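Local atomic coordinates of CRISPR/cas2 protein (Pyrococcus horikoshii OT3, PDB entry 6K2E), a protein that probably takes part, as a Cas2 family protein, in CRISPR adaptive immunity against foreign nucleic acid and may bind RNA. Residues G1-Y5 with E39-L45. Sequence-based numbering, arbitrary orientation.
Sequences GSHMY and ELSKAQL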
ATOM      1  N   GLY A   1      20.476  -0.686 -17.059  1.00 70.16           N
ATOM      2  CA  GLY A   1      19.177  -1.315 -16.880  1.00 67.62           C
ATOM      3  C   GLY A   1      18.051  -0.346 -16.579  1.00 65.18           C
ATOM      4  O   GLY A   1      18.276   0.671 -15.922  1.00 68.97           O
ATOM      5  N   SER A   2      16.841  -0.641 -17.062  1.00 61.41           N
ATOM      6  CA  SER A   2      15.686   0.199 -16.759  1.00 57.04           C
ATOM      7  C   SER A   2      15.195  -0.095 -15.350  1.00 60.78           C
ATOM      8  O   SER A   2      15.044  -1.259 -14.956  1.00 51.25           O
ATOM      9  CB  SER A   2      14.551  -0.014 -17.758  1.00 62.05           C
ATOM     10  OG  SER A   2      13.437   0.804 -17.417  1.00 64.51           O
ATOM     11  N   HIS A   3      14.924   0.964 -14.600  1.00 57.12           N
ATOM     12  CA  HIS A   3      14.583   0.843 -13.196  1.00 44.18           C
ATOM     13  C   HIS A   3      13.187   1.370 -12.895  1.00 47.93           C
ATOM     14  O   HIS A   3      12.677   2.286 -13.559  1.00 51.10           O
ATOM     15  CB  HIS A   3      15.634   1.540 -12.345  1.00 38.39           C
ATOM     16  CG  HIS A   3      16.670   0.597 -11.841  1.00 37.95           C
ATOM     17  ND1 HIS A   3      17.432  -0.174 -12.687  1.00 41.54           N
ATOM     18  CD2 HIS A   3      16.996   0.215 -10.584  1.00 36.77           C
ATOM     19  CE1 HIS A   3      18.220  -0.956 -11.972  1.00 48.47           C
ATOM     20  NE2 HIS A   3      17.970  -0.743 -10.693  1.00 37.10           N
ATOM     21  N   MET A   4      12.557   0.731 -11.909  1.00 38.11           N
ATOM     22  CA  MET A   4      11.227   1.095 -11.445  1.00 43.09           C
ATOM     23  C   MET A   4      11.248   1.249  -9.933  1.00 32.74           C
ATOM     24  O   MET A   4      12.180   0.809  -9.260  1.00 32.23           O
ATOM     25  CB  MET A   4      10.158   0.056 -11.822  1.00 43.23           C
ATOM     26  CG  MET A   4       9.663   0.114 -13.266  1.00 49.56           C
ATOM     27  SD  MET A   4      10.567  -0.981 -14.337  1.00 69.74           S
ATOM     28  CE  MET A   4      10.516  -2.458 -13.319  1.00 47.95           C
ATOM     29  N   TYR A   5      10.236   1.933  -9.409  1.00 28.68           N
ATOM     30  CA  TYR A   5       9.976   1.958  -7.974  1.00 28.28           C
ATOM     31  C   TYR A   5       8.715   1.152  -7.668  1.00 25.67           C
ATOM     32  O   TYR A   5       7.732   1.237  -8.406  1.00 25.42           O
ATOM     33  CB  TYR A   5       9.830   3.401  -7.469  1.00 26.20           C
ATOM     34  CG  TYR A   5      10.035   3.540  -5.985  1.00 26.09           C
ATOM     35  CD1 TYR A   5       8.956   3.484  -5.090  1.00 26.45           C
ATOM     36  CD2 TYR A   5      11.298   3.710  -5.467  1.00 24.90           C
ATOM     37  CE1 TYR A   5       9.158   3.596  -3.718  1.00 23.33           C
ATOM     38  CE2 TYR A   5      11.503   3.837  -4.099  1.00 23.89           C
ATOM     39  CZ  TYR A   5      10.443   3.768  -3.238  1.00 22.95           C
ATOM     40  OH  TYR A   5      10.690   3.888  -1.900  1.00 23.59           O
ATOM     41  N   GLU A  39      13.508   0.705  -4.848  1.00 25.24           N
ATOM     42  CA  GLU A  39      13.877   0.565  -6.247  1.00 25.37           C
ATOM     43  C   GLU A  39      14.175  -0.888  -6.588  1.00 25.98           C
ATOM     44  O   GLU A  39      14.796  -1.616  -5.813  1.00 28.43           O
ATOM     45  CB  GLU A  39      15.122   1.386  -6.540  1.00 33.95           C
ATOM     46  CG  GLU A  39      14.921   2.799  -6.998  1.00 42.14           C
ATOM     47  CD  GLU A  39      16.211   3.342  -7.554  1.00 50.52           C
ATOM     48  OE1 GLU A  39      16.779   4.285  -6.961  1.00 42.94           O
ATOM     49  OE2 GLU A  39      16.675   2.774  -8.568  1.00 51.21           O
ATOM     50  N   LEU A  40      13.768  -1.292  -7.773  1.00 25.29           N
ATOM     51  CA  LEU A  40      14.032  -2.629  -8.260  1.00 25.83           C
ATOM     52  C   LEU A  40      14.295  -2.556  -9.753  1.00 28.93           C
ATOM     53  O   LEU A  40      13.641  -1.801 -10.471  1.00 29.23           O
ATOM     54  CB  LEU A  40      12.858  -3.564  -7.995  1.00 29.18           C
ATOM     55  CG  LEU A  40      12.724  -4.183  -6.620  1.00 32.55           C
ATOM     56  CD1 LEU A  40      11.551  -5.166  -6.657  1.00 31.08           C
ATOM     57  CD2 LEU A  40      14.012  -4.857  -6.211  1.00 26.78           C
ATOM     58  N   SER A  41      15.211  -3.388 -10.224  1.00 37.47           N
ATOM     59  CA  SER A  41      15.356  -3.555 -11.653  1.00 36.26           C
ATOM     60  C   SER A  41      14.242  -4.457 -12.150  1.00 38.96           C
ATOM     61  O   SER A  41      13.490  -5.046 -11.370  1.00 44.27           O
ATOM     62  CB  SER A  41      16.713  -4.163 -11.979  1.00 34.87           C
ATOM     63  OG  SER A  41      16.637  -5.576 -11.888  1.00 34.29           O
ATOM     64  N   LYS A  42      14.173  -4.640 -13.461  1.00 43.47           N
ATOM     65  CA  LYS A  42      13.062  -5.399 -14.005  1.00 36.11           C
ATOM     66  C   LYS A  42      13.287  -6.892 -13.845  1.00 38.19           C
ATOM     67  O   LYS A  42      12.331  -7.634 -13.602  1.00 37.13           O
ATOM     68  CB  LYS A  42      12.883  -5.043 -15.474  1.00 38.09           C
ATOM     69  CG  LYS A  42      11.524  -5.307 -16.022  1.00 41.35           C
ATOM     70  CD  LYS A  42      11.036  -4.160 -16.867  1.00 49.64           C
ATOM     71  CE  LYS A  42      12.059  -3.620 -17.864  1.00 65.72           C
ATOM     72  NZ  LYS A  42      11.823  -2.166 -18.179  1.00 66.69           N
ATOM     73  N   ALA A  43      14.544  -7.335 -13.898  1.00 38.79           N
ATOM     74  CA  ALA A  43      14.853  -8.725 -13.595  1.00 32.27           C
ATOM     75  C   ALA A  43      14.630  -9.022 -12.130  1.00 34.68           C
ATOM     76  O   ALA A  43      14.177 -10.119 -11.784  1.00 39.23           O
ATOM     77  CB  ALA A  43      16.296  -9.045 -13.993  1.00 28.37           C
ATOM     78  N   GLN A  44      14.889  -8.046 -11.264  1.00 33.62           N
ATOM     79  CA  GLN A  44      14.697  -8.270  -9.844  1.00 34.51           C
ATOM     80  C   GLN A  44      13.215  -8.256  -9.485  1.00 37.04           C
ATOM     81  O   GLN A  44      12.794  -9.061  -8.646  1.00 35.25           O
ATOM     82  CB  GLN A  44      15.485  -7.233  -9.039  1.00 38.48           C
ATOM     83  CG  GLN A  44      16.964  -7.591  -8.864  1.00 41.34           C
ATOM     84  CD  GLN A  44      17.787  -6.469  -8.231  1.00 49.55           C
ATOM     85  OE1 GLN A  44      17.292  -5.729  -7.384  1.00 48.56           O
ATOM     86  NE2 GLN A  44      19.063  -6.358  -8.632  1.00 50.29           N
ATOM     87  N   LEU A  45      12.406  -7.413 -10.156  1.00 34.88           N
ATOM     88  CA  LEU A  45      10.964  -7.406  -9.904  1.00 30.71           C
ATOM     89  C   LEU A  45      10.318  -8.704 -10.372  1.00 28.56           C
ATOM     90  O   LEU A  45       9.459  -9.257  -9.680  1.00 27.38           O
ATOM     91  CB  LEU A  45      10.301  -6.202 -10.590  1.00 29.58           C
ATOM     92  CG  LEU A  45       8.763  -6.083 -10.464  1.00 27.13           C
ATOM     93  CD1 LEU A  45       8.292  -6.167  -9.005  1.00 21.81           C
ATOM     94  CD2 LEU A  45       8.189  -4.834 -11.116  1.00 19.77           C
TER
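Met-4 and Leu-40 pair at the meeting of two antiparallel strands in the ferredoxin-like sheet of Cas2, and they illustrate how one pair of neighbouring strands can have a packed face and a more exposed one. Met-4 N donates to Leu-40 O at 3.1 Å, and the return bond runs from Leu-40 N to Met-4 O at 3.0 Å; both are almost straight at hydrogen, the first at 169°. The packed face belongs to Met-4, Leu-40 and the start of helix 42-55. With CG beside its backbone N (chi1 -79°) and the chain bent again further out, Met-4 curls toward the helix. Its methyl CE ends 4.0 Å from Leu-45 CD2 and lies against Lys-42 CA and the aliphatic stem of that lysine. Ile-66 of strand 61-67 touches Met-4 and Leu-45, the latter joining helix to sheet, while Leu-40 packs on Val-6 and on Leu-28 of a loop.

The other face, carrying His-3, Tyr-5, Glu-39 and Ser-41, is polar and more loosely filled toward the N-terminal end. There the His-3 ring lays one face over Ser-41, whose CA sits above the ring centre, and His-3 CE1 comes 3.5 Å from Ser-41 CB. The carboxylate of Glu-39 stands nearly perpendicular to this ring, its OE2 nearest His-3 CD2, at 3.3 Å. Tyr-5 is the buried member of this face: its ring crosses the Glu-39 stem, meets Phe-72, and sends its hydroxyl to Glu-37. Toward the N terminus, Gly-1, Ser-2 and His-3 are all exposed, and His-3 ND1 makes only a weak bond to Gly-1 O. Across from it helix 42-55 has a capped start: Ser-41 is the N-cap, its OG accepting from Gln-44 N at 3.1 Å.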